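Local coordinates for protein hydrogenase-specific maturation endopeptidase (Thermococcus kodakarensis, PDB 5IJA) that probably acts as an endopeptidase in [NiFe] hydrogenase maturation, as a member of a family that typically trims the C-terminal tail of the large-subunit precursor, at residues A[3-9]-A[31-37]; A[40-44]-A[96-100]; A[47-53]-A[104-110]; A[58-64]-A[114-119]. One frame throughout, in Å; residues are numbered along the deposited sequence.

Contact 1: residues A[3-9]-A[31-37]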
loop_
_atom_site.group_PDB
_atom_site.type_symbol
_atom_site.label_atom_id
_atom_site.label_comp_id
_atom_site.label_asym_id
_atom_site.label_seq_id
_atom_site.Cartn_x
_atom_site.Cartn_y
_atom_site.Cartn_z
ATOM N N VAL A 3 -10.765 -9.998 -1.095
ATOM C CA VAL A 3 -9.599 -9.126 -1.202
ATOM C C VAL A 3 -9.398 -8.325 0.067
ATOM O O VAL A 3 -10.356 -7.819 0.651
ATOM C CB VAL A 3 -9.745 -8.179 -2.432
ATOM C CG1 VAL A 3 -8.477 -7.364 -2.657
ATOM C CG2 VAL A 3 -10.071 -8.997 -3.687
ATOM N N LEU A 4 -8.153 -8.255 0.541
ATOM C CA LEU A 4 -7.823 -7.414 1.694
ATOM C C LEU A 4 -6.904 -6.282 1.258
ATOM O O LEU A 4 -5.931 -6.515 0.546
ATOM C CB LEU A 4 -7.153 -8.237 2.796
ATOM C CG LEU A 4 -6.537 -7.508 3.997
ATOM C CD1 LEU A 4 -7.558 -6.673 4.778
ATOM C CD2 LEU A 4 -5.875 -8.503 4.914
ATOM N N ILE A 5 -7.221 -5.059 1.662
ATOM C CA ILE A 5 -6.387 -3.907 1.318
ATOM C C ILE A 5 -5.560 -3.504 2.530
ATOM O O ILE A 5 -6.097 -3.359 3.618
ATOM C CB ILE A 5 -7.254 -2.741 0.827
ATOM C CG1 ILE A 5 -7.936 -3.133 -0.497
ATOM C CG2 ILE A 5 -6.433 -1.476 0.684
ATOM C CD1 ILE A 5 -9.069 -2.230 -0.888
ATOM N N LEU A 6 -4.246 -3.384 2.349
ATOM C CA LEU A 6 -3.344 -2.949 3.407
ATOM C C LEU A 6 -2.858 -1.545 3.101
ATOM O O LEU A 6 -2.156 -1.344 2.124
ATOM C CB LEU A 6 -2.142 -3.882 3.533
ATOM C CG LEU A 6 -2.419 -5.365 3.749
ATOM C CD1 LEU A 6 -1.100 -6.100 3.971
ATOM C CD2 LEU A 6 -3.377 -5.557 4.910
ATOM N N ALA A 7 -3.235 -0.577 3.931
ATOM C CA ALA A 7 -2.788 0.791 3.722
ATOM C C ALA A 7 -1.597 1.076 4.611
ATOM O O ALA A 7 -1.686 0.906 5.827
ATOM C CB ALA A 7 -3.915 1.772 4.009
ATOM N N LEU A 8 -0.505 1.533 4.002
ATOM C CA LEU A 8 0.750 1.793 4.698
ATOM C C LEU A 8 1.036 3.272 4.648
ATOM O O LEU A 8 0.524 3.970 3.778
ATOM C CB LEU A 8 1.939 1.047 4.064
ATOM C CG LEU A 8 1.858 -0.415 3.615
ATOM C CD1 LEU A 8 3.242 -1.014 3.419
ATOM C CD2 LEU A 8 1.047 -1.248 4.565
ATOM N N GLY A 9 1.883 3.740 5.561
ATOM C CA GLY A 9 2.329 5.120 5.541
ATOM C C GLY A 9 2.262 5.796 6.899
ATOM O O GLY A 9 1.882 5.192 7.902
ATOM N N TYR A 31 -14.948 -1.379 1.438
ATOM C CA TYR A 31 -13.936 -2.406 1.210
ATOM C C TYR A 31 -13.282 -2.841 2.497
ATOM O O TYR A 31 -13.269 -2.101 3.488
ATOM C CB TYR A 31 -12.872 -1.903 0.239
ATOM C CG TYR A 31 -13.384 -1.711 -1.162
ATOM C CD1 TYR A 31 -13.357 -2.751 -2.082
ATOM C CD2 TYR A 31 -13.900 -0.487 -1.566
ATOM C CE1 TYR A 31 -13.829 -2.574 -3.366
ATOM C CE2 TYR A 31 -14.371 -0.300 -2.845
ATOM C CZ TYR A 31 -14.337 -1.342 -3.741
ATOM O OH TYR A 31 -14.808 -1.142 -5.018
ATOM N N ASN A 32 -12.699 -4.038 2.470
ATOM C CA ASN A 32 -12.001 -4.559 3.625
ATOM C C ASN A 32 -10.604 -3.964 3.681
ATOM O O ASN A 32 -9.701 -4.427 2.977
ATOM C CB ASN A 32 -11.949 -6.091 3.575
ATOM C CG ASN A 32 -11.274 -6.705 4.787
ATOM O OD1 ASN A 32 -10.922 -6.016 5.744
ATOM N ND2 ASN A 32 -11.100 -8.026 4.752
ATOM N N VAL A 33 -10.449 -2.931 4.499
ATOM C CA VAL A 33 -9.188 -2.205 4.617
ATOM C C VAL A 33 -8.573 -2.305 6.001
ATOM O O VAL A 33 -9.217 -1.992 7.008
ATOM C CB VAL A 33 -9.377 -0.710 4.293
ATOM C CG1 VAL A 33 -8.055 0.046 4.450
ATOM C CG2 VAL A 33 -9.930 -0.553 2.907
ATOM N N LEU A 34 -7.318 -2.726 6.058
ATOM C CA LEU A 34 -6.574 -2.678 7.311
ATOM C C LEU A 34 -5.579 -1.541 7.256
ATOM O O LEU A 34 -4.713 -1.495 6.369
ATOM C CB LEU A 34 -5.832 -3.991 7.603
ATOM C CG LEU A 34 -4.919 -3.927 8.837
ATOM C CD1 LEU A 34 -5.743 -3.848 10.137
ATOM C CD2 LEU A 34 -3.911 -5.092 8.891
ATOM N N GLU A 35 -5.681 -0.618 8.206
ATOM C CA GLU A 35 -4.683 0.431 8.251
ATOM C C GLU A 35 -3.449 -0.087 8.993
ATOM O O GLU A 35 -3.416 -0.176 10.225
ATOM C CB GLU A 35 -5.252 1.698 8.891
ATOM C CG GLU A 35 -4.400 2.926 8.626
ATOM C CD GLU A 35 -5.047 4.231 9.087
ATOM O OE1 GLU A 35 -6.183 4.543 8.662
ATOM O OE2 GLU A 35 -4.405 4.946 9.883
ATOM N N VAL A 36 -2.445 -0.478 8.222
ATOM C CA VAL A 36 -1.227 -1.033 8.789
ATOM C C VAL A 36 -0.333 0.084 9.320
ATOM O O VAL A 36 0.289 -0.046 10.370
ATOM C CB VAL A 36 -0.454 -1.861 7.746
ATOM C CG1 VAL A 36 0.949 -2.201 8.238
ATOM C CG2 VAL A 36 -1.242 -3.112 7.375
ATOM N N GLY A 37 -0.276 1.183 8.579
ATOM C CA GLY A 37 0.620 2.273 8.921
ATOM C C GLY A 37 2.060 1.852 8.780
ATOM O O GLY A 37 2.569 1.712 7.662
HETATM O O HOH W 1 -12.091 -5.479 0.044
HETATM O O HOH W 2 -12.150 -9.235 2.649
#

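Contact 2: residues A[40-44]-A[96-100]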
loop_
_atom_site.group_PDB
_atom_site.type_symbol
_atom_site.label_atom_id
_atom_site.label_comp_id
_atom_site.label_asym_id
_atom_site.label_seq_id
_atom_site.Cartn_x
_atom_site.Cartn_y
_atom_site.Cartn_z
ATOM N N ILE A 40 3.354 -4.001 10.462
ATOM C CA ILE A 40 2.740 -5.094 9.716
ATOM C C ILE A 40 2.096 -6.145 10.644
ATOM O O ILE A 40 1.196 -6.869 10.235
ATOM C CB ILE A 40 3.779 -5.751 8.776
ATOM C CG1 ILE A 40 3.089 -6.679 7.782
ATOM C CG2 ILE A 40 4.846 -6.469 9.567
ATOM C CD1 ILE A 40 2.037 -5.970 6.961
ATOM N N PHE A 41 2.513 -6.208 11.903
ATOM C CA PHE A 41 1.986 -7.245 12.793
ATOM C C PHE A 41 0.524 -7.003 13.194
ATOM O O PHE A 41 -0.124 -7.875 13.790
ATOM C CB PHE A 41 2.886 -7.382 14.026
ATOM C CG PHE A 41 4.204 -8.045 13.723
ATOM C CD1 PHE A 41 4.234 -9.260 13.058
ATOM C CD2 PHE A 41 5.401 -7.435 14.046
ATOM C CE1 PHE A 41 5.436 -9.876 12.757
ATOM C CE2 PHE A 41 6.607 -8.037 13.745
ATOM C CZ PHE A 41 6.631 -9.258 13.101
ATOM N N ARG A 42 -0.006 -5.830 12.846
ATOM C CA ARG A 42 -1.444 -5.590 12.940
ATOM C C ARG A 42 -2.240 -6.592 12.114
ATOM O O ARG A 42 -3.405 -6.864 12.375
ATOM C CB ARG A 42 -1.797 -4.174 12.479
ATOM C CG ARG A 42 -1.211 -3.066 13.354
ATOM C CD ARG A 42 -1.860 -1.726 13.034
ATOM N NE ARG A 42 -1.465 -0.689 13.988
ATOM C CZ ARG A 42 -1.772 0.601 13.863
ATOM N NH1 ARG A 42 -2.478 1.019 12.817
ATOM N NH2 ARG A 42 -1.371 1.475 14.781
ATOM N N LEU A 43 -1.595 -7.137 11.093
ATOM C CA LEU A 43 -2.250 -8.076 10.224
ATOM C C LEU A 43 -2.555 -9.404 10.925
ATOM O O LEU A 43 -3.473 -10.122 10.531
ATOM C CB LEU A 43 -1.373 -8.309 8.994
ATOM C CG LEU A 43 -1.867 -9.272 7.916
ATOM C CD1 LEU A 43 -3.190 -8.860 7.304
ATOM C CD2 LEU A 43 -0.792 -9.335 6.866
ATOM N N ALA A 44 -1.754 -9.755 11.926
ATOM C CA ALA A 44 -1.967 -11.020 12.630
ATOM C C ALA A 44 -3.405 -11.141 13.133
ATOM O O ALA A 44 -4.063 -12.174 12.952
ATOM C CB ALA A 44 -0.982 -11.151 13.787
ATOM N N GLY A 96 8.221 -8.922 8.648
ATOM C CA GLY A 96 7.051 -9.320 9.406
ATOM C C GLY A 96 6.038 -10.000 8.507
ATOM O O GLY A 96 5.391 -10.965 8.910
ATOM N N LEU A 97 5.892 -9.507 7.281
ATOM C CA LEU A 97 4.975 -10.170 6.358
ATOM C C LEU A 97 5.472 -11.577 6.065
ATOM O O LEU A 97 4.670 -12.503 5.988
ATOM C CB LEU A 97 4.817 -9.384 5.057
ATOM C CG LEU A 97 3.800 -9.965 4.066
ATOM C CD1 LEU A 97 2.380 -9.969 4.671
ATOM C CD2 LEU A 97 3.849 -9.163 2.771
ATOM N N LYS A 98 6.790 -11.734 5.902
ATOM C CA LYS A 98 7.388 -13.053 5.652
ATOM C C LYS A 98 7.101 -14.030 6.792
ATOM O O LYS A 98 6.784 -15.186 6.545
ATOM C CB LYS A 98 8.908 -12.964 5.467
ATOM C CG LYS A 98 9.382 -12.229 4.228
ATOM C CD LYS A 98 8.858 -12.862 2.959
ATOM C CE LYS A 98 9.011 -11.898 1.792
ATOM N NZ LYS A 98 8.305 -10.603 2.053
ATOM N N LEU A 99 7.233 -13.556 8.026
ATOM C CA LEU A 99 6.964 -14.389 9.200
ATOM C C LEU A 99 5.500 -14.818 9.224
ATOM O O LEU A 99 5.198 -15.994 9.462
ATOM C CB LEU A 99 7.320 -13.648 10.495
ATOM C CG LEU A 99 7.011 -14.357 11.822
ATOM C CD1 LEU A 99 7.704 -15.692 11.872
ATOM C CD2 LEU A 99 7.441 -13.487 12.991
ATOM N N LEU A 100 4.592 -13.869 8.982
ATOM C CA LEU A 100 3.171 -14.196 8.984
ATOM C C LEU A 100 2.827 -15.187 7.878
ATOM O O LEU A 100 1.961 -16.025 8.052
ATOM C CB LEU A 100 2.321 -12.944 8.841
ATOM C CG LEU A 100 2.452 -12.030 10.050
ATOM C CD1 LEU A 100 1.724 -10.709 9.782
ATOM C CD2 LEU A 100 1.870 -12.720 11.263
#

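Contact 3: residues A[47-53]-A[104-110]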
loop_
_atom_site.group_PDB
_atom_site.type_symbol
_atom_site.label_atom_id
_atom_site.label_comp_id
_atom_site.label_asym_id
_atom_site.label_seq_id
_atom_site.Cartn_x
_atom_site.Cartn_y
_atom_site.Cartn_z
ATOM N N TYR A 47 -6.146 -10.739 9.450
ATOM C CA TYR A 47 -6.210 -11.586 8.260
ATOM C C TYR A 47 -7.236 -12.703 8.420
ATOM O O TYR A 47 -7.309 -13.335 9.474
ATOM C CB TYR A 47 -4.839 -12.190 7.961
ATOM C CG TYR A 47 -4.836 -13.014 6.687
ATOM C CD1 TYR A 47 -5.074 -12.419 5.455
ATOM C CD2 TYR A 47 -4.575 -14.378 6.717
ATOM C CE1 TYR A 47 -5.085 -13.163 4.287
ATOM C CE2 TYR A 47 -4.583 -15.134 5.553
ATOM C CZ TYR A 47 -4.828 -14.521 4.345
ATOM O OH TYR A 47 -4.831 -15.261 3.184
ATOM N N ASN A 48 -8.021 -12.940 7.375
ATOM C CA ASN A 48 -9.082 -13.947 7.413
ATOM C C ASN A 48 -9.097 -14.818 6.161
ATOM O O ASN A 48 -10.162 -15.185 5.651
ATOM C CB ASN A 48 -10.444 -13.264 7.598
ATOM C CG ASN A 48 -11.559 -14.249 7.952
ATOM O OD1 ASN A 48 -11.349 -15.212 8.691
ATOM N ND2 ASN A 48 -12.746 -14.009 7.411
ATOM N N GLY A 49 -7.914 -15.135 5.644
ATOM C CA GLY A 49 -7.809 -16.066 4.525
ATOM C C GLY A 49 -8.016 -15.460 3.145
ATOM O O GLY A 49 -8.169 -16.190 2.153
ATOM N N GLU A 50 -8.003 -14.130 3.068
ATOM C CA GLU A 50 -8.228 -13.435 1.801
ATOM C C GLU A 50 -7.212 -13.914 0.786
ATOM O O GLU A 50 -6.062 -14.156 1.133
ATOM C CB GLU A 50 -8.143 -11.914 1.961
ATOM C CG GLU A 50 -9.290 -11.274 2.721
ATOM C CD GLU A 50 -9.204 -11.441 4.226
ATOM O OE1 GLU A 50 -8.172 -11.914 4.752
ATOM O OE2 GLU A 50 -10.188 -11.083 4.902
ATOM N N GLU A 51 -7.655 -14.089 -0.459
ATOM C CA GLU A 51 -6.811 -14.703 -1.476
ATOM C C GLU A 51 -6.027 -13.673 -2.278
ATOM O O GLU A 51 -5.130 -14.036 -3.034
ATOM C CB GLU A 51 -7.658 -15.560 -2.430
ATOM C CG GLU A 51 -8.444 -16.692 -1.745
ATOM C CD GLU A 51 -9.921 -16.362 -1.534
ATOM O OE1 GLU A 51 -10.253 -15.193 -1.225
ATOM O OE2 GLU A 51 -10.757 -17.279 -1.689
ATOM N N ARG A 52 -6.406 -12.403 -2.136
ATOM C CA ARG A 52 -5.726 -11.301 -2.796
ATOM C C ARG A 52 -5.453 -10.222 -1.764
ATOM O O ARG A 52 -6.331 -9.898 -0.959
ATOM C CB ARG A 52 -6.555 -10.738 -3.944
ATOM C CG ARG A 52 -5.849 -9.642 -4.754
ATOM C CD ARG A 52 -6.695 -9.256 -5.970
ATOM N NE ARG A 52 -6.850 -10.406 -6.866
ATOM C CZ ARG A 52 -7.811 -10.531 -7.780
ATOM N NH1 ARG A 52 -8.723 -9.581 -7.928
ATOM N NH2 ARG A 52 -7.869 -11.617 -8.539
ATOM N N ILE A 53 -4.222 -9.723 -1.756
ATOM C CA ILE A 53 -3.825 -8.617 -0.866
ATOM C C ILE A 53 -3.377 -7.426 -1.702
ATOM O O ILE A 53 -2.495 -7.557 -2.549
ATOM C CB ILE A 53 -2.661 -9.017 0.049
ATOM C CG1 ILE A 53 -2.986 -10.280 0.856
ATOM C CG2 ILE A 53 -2.279 -7.876 0.977
ATOM C CD1 ILE A 53 -4.142 -10.138 1.780
ATOM N N ASP A 104 0.986 -18.970 8.054
ATOM C CA ASP A 104 -0.335 -19.130 7.463
ATOM C C ASP A 104 -0.187 -19.372 5.962
ATOM O O ASP A 104 0.132 -18.456 5.205
ATOM C CB ASP A 104 -1.195 -17.888 7.765
ATOM C CG ASP A 104 -2.674 -18.070 7.407
ATOM O OD1 ASP A 104 -3.006 -18.912 6.545
ATOM O OD2 ASP A 104 -3.517 -17.337 7.977
ATOM N N GLU A 105 -0.390 -20.617 5.538
ATOM C CA GLU A 105 -0.228 -20.986 4.129
ATOM C C GLU A 105 -1.126 -20.195 3.198
ATOM O O GLU A 105 -0.794 -20.014 2.027
ATOM C CB GLU A 105 -0.502 -22.483 3.923
ATOM C CG GLU A 105 0.740 -23.378 3.987
ATOM C CD GLU A 105 1.745 -23.098 2.870
ATOM O OE1 GLU A 105 1.326 -22.700 1.759
ATOM O OE2 GLU A 105 2.959 -23.283 3.104
ATOM N N ARG A 106 -2.267 -19.725 3.692
ATOM C CA ARG A 106 -3.168 -18.974 2.828
ATOM C C ARG A 106 -2.556 -17.634 2.486
ATOM O O ARG A 106 -2.693 -17.153 1.359
ATOM C CB ARG A 106 -4.540 -18.758 3.481
ATOM C CG ARG A 106 -5.231 -20.042 3.919
ATOM C CD ARG A 106 -6.409 -19.726 4.820
ATOM N NE ARG A 106 -5.975 -19.022 6.018
ATOM C CZ ARG A 106 -6.803 -18.524 6.922
ATOM N NH1 ARG A 106 -8.120 -18.664 6.761
ATOM N NH2 ARG A 106 -6.319 -17.889 7.982
ATOM N N LEU A 107 -1.900 -17.033 3.480
ATOM C CA LEU A 107 -1.250 -15.743 3.294
ATOM C C LEU A 107 -0.054 -15.909 2.388
ATOM O O LEU A 107 0.208 -15.073 1.514
ATOM C CB LEU A 107 -0.820 -15.145 4.623
ATOM C CG LEU A 107 -0.277 -13.713 4.538
ATOM C CD1 LEU A 107 -1.316 -12.776 4.004
ATOM C CD2 LEU A 107 0.170 -13.253 5.922
ATOM N N LYS A 108 0.670 -16.998 2.599
ATOM C CA LYS A 108 1.854 -17.291 1.787
ATOM C C LYS A 108 1.489 -17.426 0.310
ATOM O O LYS A 108 2.230 -16.950 -0.550
ATOM C CB LYS A 108 2.537 -18.564 2.286
ATOM C CG LYS A 108 3.865 -18.870 1.576
ATOM C CD LYS A 108 4.829 -19.567 2.501
ATOM C CE LYS A 108 5.117 -20.973 2.031
ATOM N NZ LYS A 108 6.343 -21.510 2.692
ATOM N N ARG A 109 0.350 -18.055 0.023
ATOM C CA ARG A 109 -0.067 -18.314 -1.362
ATOM C C ARG A 109 -0.933 -17.197 -1.959
ATOM O O ARG A 109 -1.299 -17.247 -3.137
ATOM C CB ARG A 109 -0.825 -19.646 -1.441
ATOM N N ALA A 110 -1.261 -16.189 -1.154
ATOM C CA ALA A 110 -2.152 -15.126 -1.610
ATOM C C ALA A 110 -1.528 -14.306 -2.732
ATOM O O ALA A 110 -0.311 -14.163 -2.803
ATOM C CB ALA A 110 -2.525 -14.201 -0.431
HETATM O O HOH W 3 -7.174 -16.339 10.084
#

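Contact 4: residues A[58-64]-A[114-119]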
loop_
_atom_site.group_PDB
_atom_site.type_symbol
_atom_site.label_atom_id
_atom_site.label_comp_id
_atom_site.label_asym_id
_atom_site.label_seq_id
_atom_site.Cartn_x
_atom_site.Cartn_y
_atom_site.Cartn_z
ATOM N N ALA A 58 2.830 5.181 -0.006
ATOM C CA ALA A 58 3.583 6.323 -0.522
ATOM C C ALA A 58 4.993 5.882 -0.884
ATOM O O ALA A 58 5.610 5.121 -0.144
ATOM C CB ALA A 58 3.623 7.437 0.500
ATOM N N ILE A 59 5.507 6.344 -2.024
ATOM C CA ILE A 59 6.841 5.951 -2.465
ATOM C C ILE A 59 7.656 7.140 -2.968
ATOM O O ILE A 59 7.103 8.188 -3.275
ATOM C CB ILE A 59 6.800 4.904 -3.591
ATOM C CG1 ILE A 59 6.225 5.518 -4.873
ATOM C CG2 ILE A 59 6.046 3.651 -3.137
ATOM C CD1 ILE A 59 6.387 4.663 -6.103
ATOM N N LEU A 60 8.972 6.963 -3.035
ATOM C CA LEU A 60 9.852 7.942 -3.659
ATOM C C LEU A 60 10.436 7.350 -4.923
ATOM O O LEU A 60 10.939 6.228 -4.928
ATOM C CB LEU A 60 10.980 8.382 -2.714
ATOM C CG LEU A 60 10.582 9.129 -1.435
ATOM C CD1 LEU A 60 11.806 9.597 -0.654
ATOM C CD2 LEU A 60 9.668 10.302 -1.750
ATOM N N SER A 61 10.356 8.115 -6.001
ATOM C CA SER A 61 10.951 7.718 -7.259
ATOM C C SER A 61 11.526 8.945 -7.949
ATOM O O SER A 61 11.152 10.084 -7.639
ATOM C CB SER A 61 9.923 7.032 -8.148
ATOM O OG SER A 61 10.472 6.708 -9.409
ATOM N N ASP A 62 12.450 8.715 -8.871
ATOM C CA ASP A 62 13.037 9.814 -9.620
ATOM C C ASP A 62 12.872 9.603 -11.118
ATOM O O ASP A 62 13.055 10.529 -11.906
ATOM C CB ASP A 62 14.502 9.983 -9.240
ATOM C CG ASP A 62 14.678 10.255 -7.763
ATOM O OD1 ASP A 62 13.772 10.878 -7.165
ATOM O OD2 ASP A 62 15.714 9.845 -7.193
ATOM N N LYS A 63 12.526 8.382 -11.505
ATOM C CA LYS A 63 12.136 8.113 -12.880
ATOM C C LYS A 63 10.776 8.757 -13.137
ATOM O O LYS A 63 10.450 9.124 -14.268
ATOM C CB LYS A 63 12.085 6.603 -13.154
ATOM C CG LYS A 63 11.334 6.203 -14.435
ATOM C CD LYS A 63 11.598 4.753 -14.834
ATOM C CE LYS A 63 10.686 4.310 -15.973
ATOM N NZ LYS A 63 10.263 2.883 -15.849
ATOM N N LEU A 64 9.997 8.911 -12.070
ATOM C CA LEU A 64 8.627 9.378 -12.187
ATOM C C LEU A 64 8.414 10.682 -11.434
ATOM O O LEU A 64 9.188 11.028 -10.539
ATOM C CB LEU A 64 7.661 8.312 -11.672
ATOM C CG LEU A 64 7.725 6.934 -12.334
ATOM C CD1 LEU A 64 6.787 5.996 -11.622
ATOM C CD2 LEU A 64 7.367 7.003 -13.806
ATOM N N PHE A 114 0.866 -4.335 -5.351
ATOM C CA PHE A 114 1.471 -3.159 -4.725
ATOM C C PHE A 114 1.085 -1.957 -5.554
ATOM O O PHE A 114 1.351 -1.898 -6.747
ATOM C CB PHE A 114 3.011 -3.276 -4.633
ATOM C CG PHE A 114 3.672 -2.086 -4.012
ATOM C CD1 PHE A 114 4.053 -1.000 -4.790
ATOM C CD2 PHE A 114 3.910 -2.037 -2.646
ATOM C CE1 PHE A 114 4.644 0.117 -4.212
ATOM C CE2 PHE A 114 4.511 -0.915 -2.057
ATOM C CZ PHE A 114 4.881 0.158 -2.848
ATOM N N ILE A 115 0.464 -0.982 -4.899
ATOM C CA ILE A 115 0.158 0.290 -5.523
ATOM C C ILE A 115 0.978 1.355 -4.827
ATOM O O ILE A 115 0.843 1.553 -3.612
ATOM C CB ILE A 115 -1.334 0.627 -5.412
ATOM C CG1 ILE A 115 -2.164 -0.527 -5.972
ATOM C CG2 ILE A 115 -1.627 1.939 -6.150
ATOM C CD1 ILE A 115 -3.697 -0.337 -5.761
ATOM N N GLY A 116 1.852 2.017 -5.581
ATOM C CA GLY A 116 2.701 3.054 -5.024
ATOM C C GLY A 116 2.325 4.435 -5.535
ATOM O O GLY A 116 2.128 4.629 -6.736
ATOM N N ILE A 117 2.213 5.385 -4.617
ATOM C CA ILE A 117 1.851 6.756 -4.962
ATOM C C ILE A 117 3.064 7.644 -4.760
ATOM O O ILE A 117 3.548 7.795 -3.632
ATOM C CB ILE A 117 0.677 7.264 -4.110
ATOM C CG1 ILE A 117 -0.535 6.342 -4.269
ATOM C CG2 ILE A 117 0.312 8.705 -4.490
ATOM C CD1 ILE A 117 -1.566 6.505 -3.154
ATOM N N VAL A 118 3.565 8.220 -5.850
ATOM C CA VAL A 118 4.828 8.950 -5.792
ATOM C C VAL A 118 4.643 10.278 -5.068
ATOM O O VAL A 118 3.904 11.159 -5.507
ATOM C CB VAL A 118 5.427 9.186 -7.199
ATOM C CG1 VAL A 118 6.681 10.042 -7.105
ATOM C CG2 VAL A 118 5.744 7.868 -7.874
ATOM N N ALA A 119 5.322 10.398 -3.934
ATOM C CA ALA A 119 5.203 11.551 -3.072
ATOM C C ALA A 119 5.961 12.760 -3.629
ATOM O O ALA A 119 6.832 12.625 -4.490
ATOM C CB ALA A 119 5.717 11.212 -1.685
#

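Contact 1: residues A[3-9]-A[31-37]
Ile-5 joins the two parallel strands through its own backbone N and O: its N donates to Asn-32 O at 2.9 Å, and its O receives Leu-34 N at 2.8 Å. Its side chain shares a sheet face with that of Val-33, CB lying 4.0 Å from Val-33 CG2, while CD1 reaches back to Tyr-31 CB. Asn-32 closes the start of the pairing. With CG anti to the backbone N (chi1 -178°), its amide runs beside Leu-4 CD1, which is 3.6 Å from OD1. ND2 holds a water that donates to Val-3 O, and OD1 is hydrogen-bonded to His-46. An alanine here would remove both amide bonds, so that His-46 would probably lose its acceptor, the water would keep Val-3 O but no amide donor, and Leu-4 CD1 would lose its cover. Further along, Ala-7 N bonds to Leu-34 O, and Ala-7 O is gripped twice, by Val-36 N at 2.9 Å and by Gly-37 N at 3.1 Å. This forked acceptor marks a beta bulge, beyond which the register slips by one residue and Leu-8 pairs with Gly-37. Strands 3-8 and 33-37, connected by helix 18-28, form a beta-alpha-beta unit at one side of the mixed, mostly parallel sheet.

Contact 2: residues A[40-44]-A[96-100]
Ile-40 meets helix 88-103 at Gly-96, where a short helix-like turn of the loop between strands 33-37 and 52-59 docks on a helix of the alpha/beta fold. Its CG1 points anti to the backbone N (chi1 -168°), which brings the CG2 branch down on Gly-96 CA at 3.6 Å. Glycine permits this closeness, since a CB on residue 96 would point straight into that methyl. CG1 of Ile-40 meanwhile runs beside the base of Leu-97. Phe-41 follows on the more exposed side: its CZ comes to 3.7 Å from Gly-96 CA, and its CE1 touches Leu-99 CD2, so the ring bridges one turn of the helix. The turn is closed by Leu-43 N, which donates to Ile-40 O at 2.9 Å. Leu-43 itself points inward, its CD2 touching Leu-97 CD1 at 3.9 Å with the two side chains set aslant to one another; beyond it lie Leu-4 and Leu-6 of the sheet. Ala-44 ends the run with a lighter touch. Its CB reaches one branch of Leu-100, CD2, at 4.1 Å, while the other branch, CD1, touches both Leu-43 CB at 4.0 Å and the backbone O of Ile-40, 3.9 Å away.

Contact 3: residues A[47-53]-A[104-110]
Tyr-47 lays one face of its ring over Leu-107, whose CD1 makes a CH-pi contact 4.0 Å from the ring centroid and 17° off the normal. The ring thereby rests on the first turn of helix 105-109, a short helix with Asp-104 at its N-cap, beside the start of strand 52-59 in the alpha/beta sheet. Gly-49 N sits above the opposite face, close to its centre, so the ring is sandwiched between a methyl and a turn of its own loop. Its hydroxyl fixes the rotation of the group by donating to Glu-50 O at 2.6 Å. Asp-104 OD2 comes to the ring edge, 3.4 Å from Tyr-47 CD2, with carboxylate and ring planes steeply inclined.

That carboxylate takes three bonds from Arg-106. The arginine forms a side-on salt bridge, NE to OD1 at 3.0 Å and NH2 to OD2 at 2.9 Å, with each carboxylate oxygen using its syn lone pair, while Arg-106 N reaches OD1 from the anti side as the capping bond. The bend of the arginine at chi3 (-60°) brings its guanidinium back to the loop, where one face is covered by Gly-49 CA, 3.4 Å from NH1. A side chain on Gly-49 would run into that NH1. Farther down, Ala-110 CB packs on Ile-53 CG1, and Leu-107 also reaches Leu-43 and Leu-100 in the neighbouring core. A water completes the link between loop and helix, accepting from Arg-106 NH2 at 2.7 Å and donating to Tyr-47 O at 3.1 Å.

Contact 4: residues A[58-64]-A[114-119]
Ile-59 pairs in parallel with strand 114-118, its N donating to Ile-117 O at 2.9 Å and its O accepting from Ala-119 N at the same length. The two bonds differ in direction: the second runs almost straight out of the carbonyl, whereas Ile-59 N stands well above the plane of the Ile-117 carbonyl.

On the face that Ile-59 shares with Val-118, the isoleucine spreads over three residues. CG1 lies between the backbone N and the carbonyl carbon (chi1 68°), and from there CD1 extends to Val-118 CG2 at 3.7 Å. The other branch, CG2, meets the edge of the Phe-114 ring in its plane, 3.7 Å from CZ, and also passes over Gly-116 CA at 3.9 Å, where a CB would crowd Ile-59 CD1. An alanine in place of Ile-59 would remove both branches and would probably open a gap between the Phe-114 edge and Val-118. Beyond the strand the chain turns, and Leu-64 CB comes back to Val-118 CG2 at 4.3 Å. Leu-60 reaches the other way, its CD2 touching Ala-119 CB at 4.1 Å.

Ala-58 and Ile-117 point to the opposite face, where helix 130-146 packs on Ile-115 and Ile-117 through Ala-139. On the face of Ile-59, Val-70 of strand 69-73 touches both Ile-59 and Leu-64. Strand 111-118 thus lies between its parallel neighbour 52-59 and the antiparallel outer strand 69-73.

How the contacts relate
Three of the contacts are tied through one mixed sheet: contact 1 joins strands 33-37 and 3-8, contact 3 takes in the start of strand 52-59, and contact 4 joins the end of that strand to 111-118. Contacts 1 and 3 are joined by a probable backbone hydrogen bond from Leu-4 N to Arg-52 O, 2.9 Å. Contact 2 lies beside both: Leu-43 CD1 touches Leu-4 CD2 at 3.6 Å, and Leu-100 CB meets Leu-107 CD2 at 3.6 Å, so contacts 1, 2 and 3 share a continuous leucine-rich core. Contact 4 stands apart on the far side of the chain's centre, its own centre about 25 Å from that of contact 3 and about 23 Å from that of contact 2.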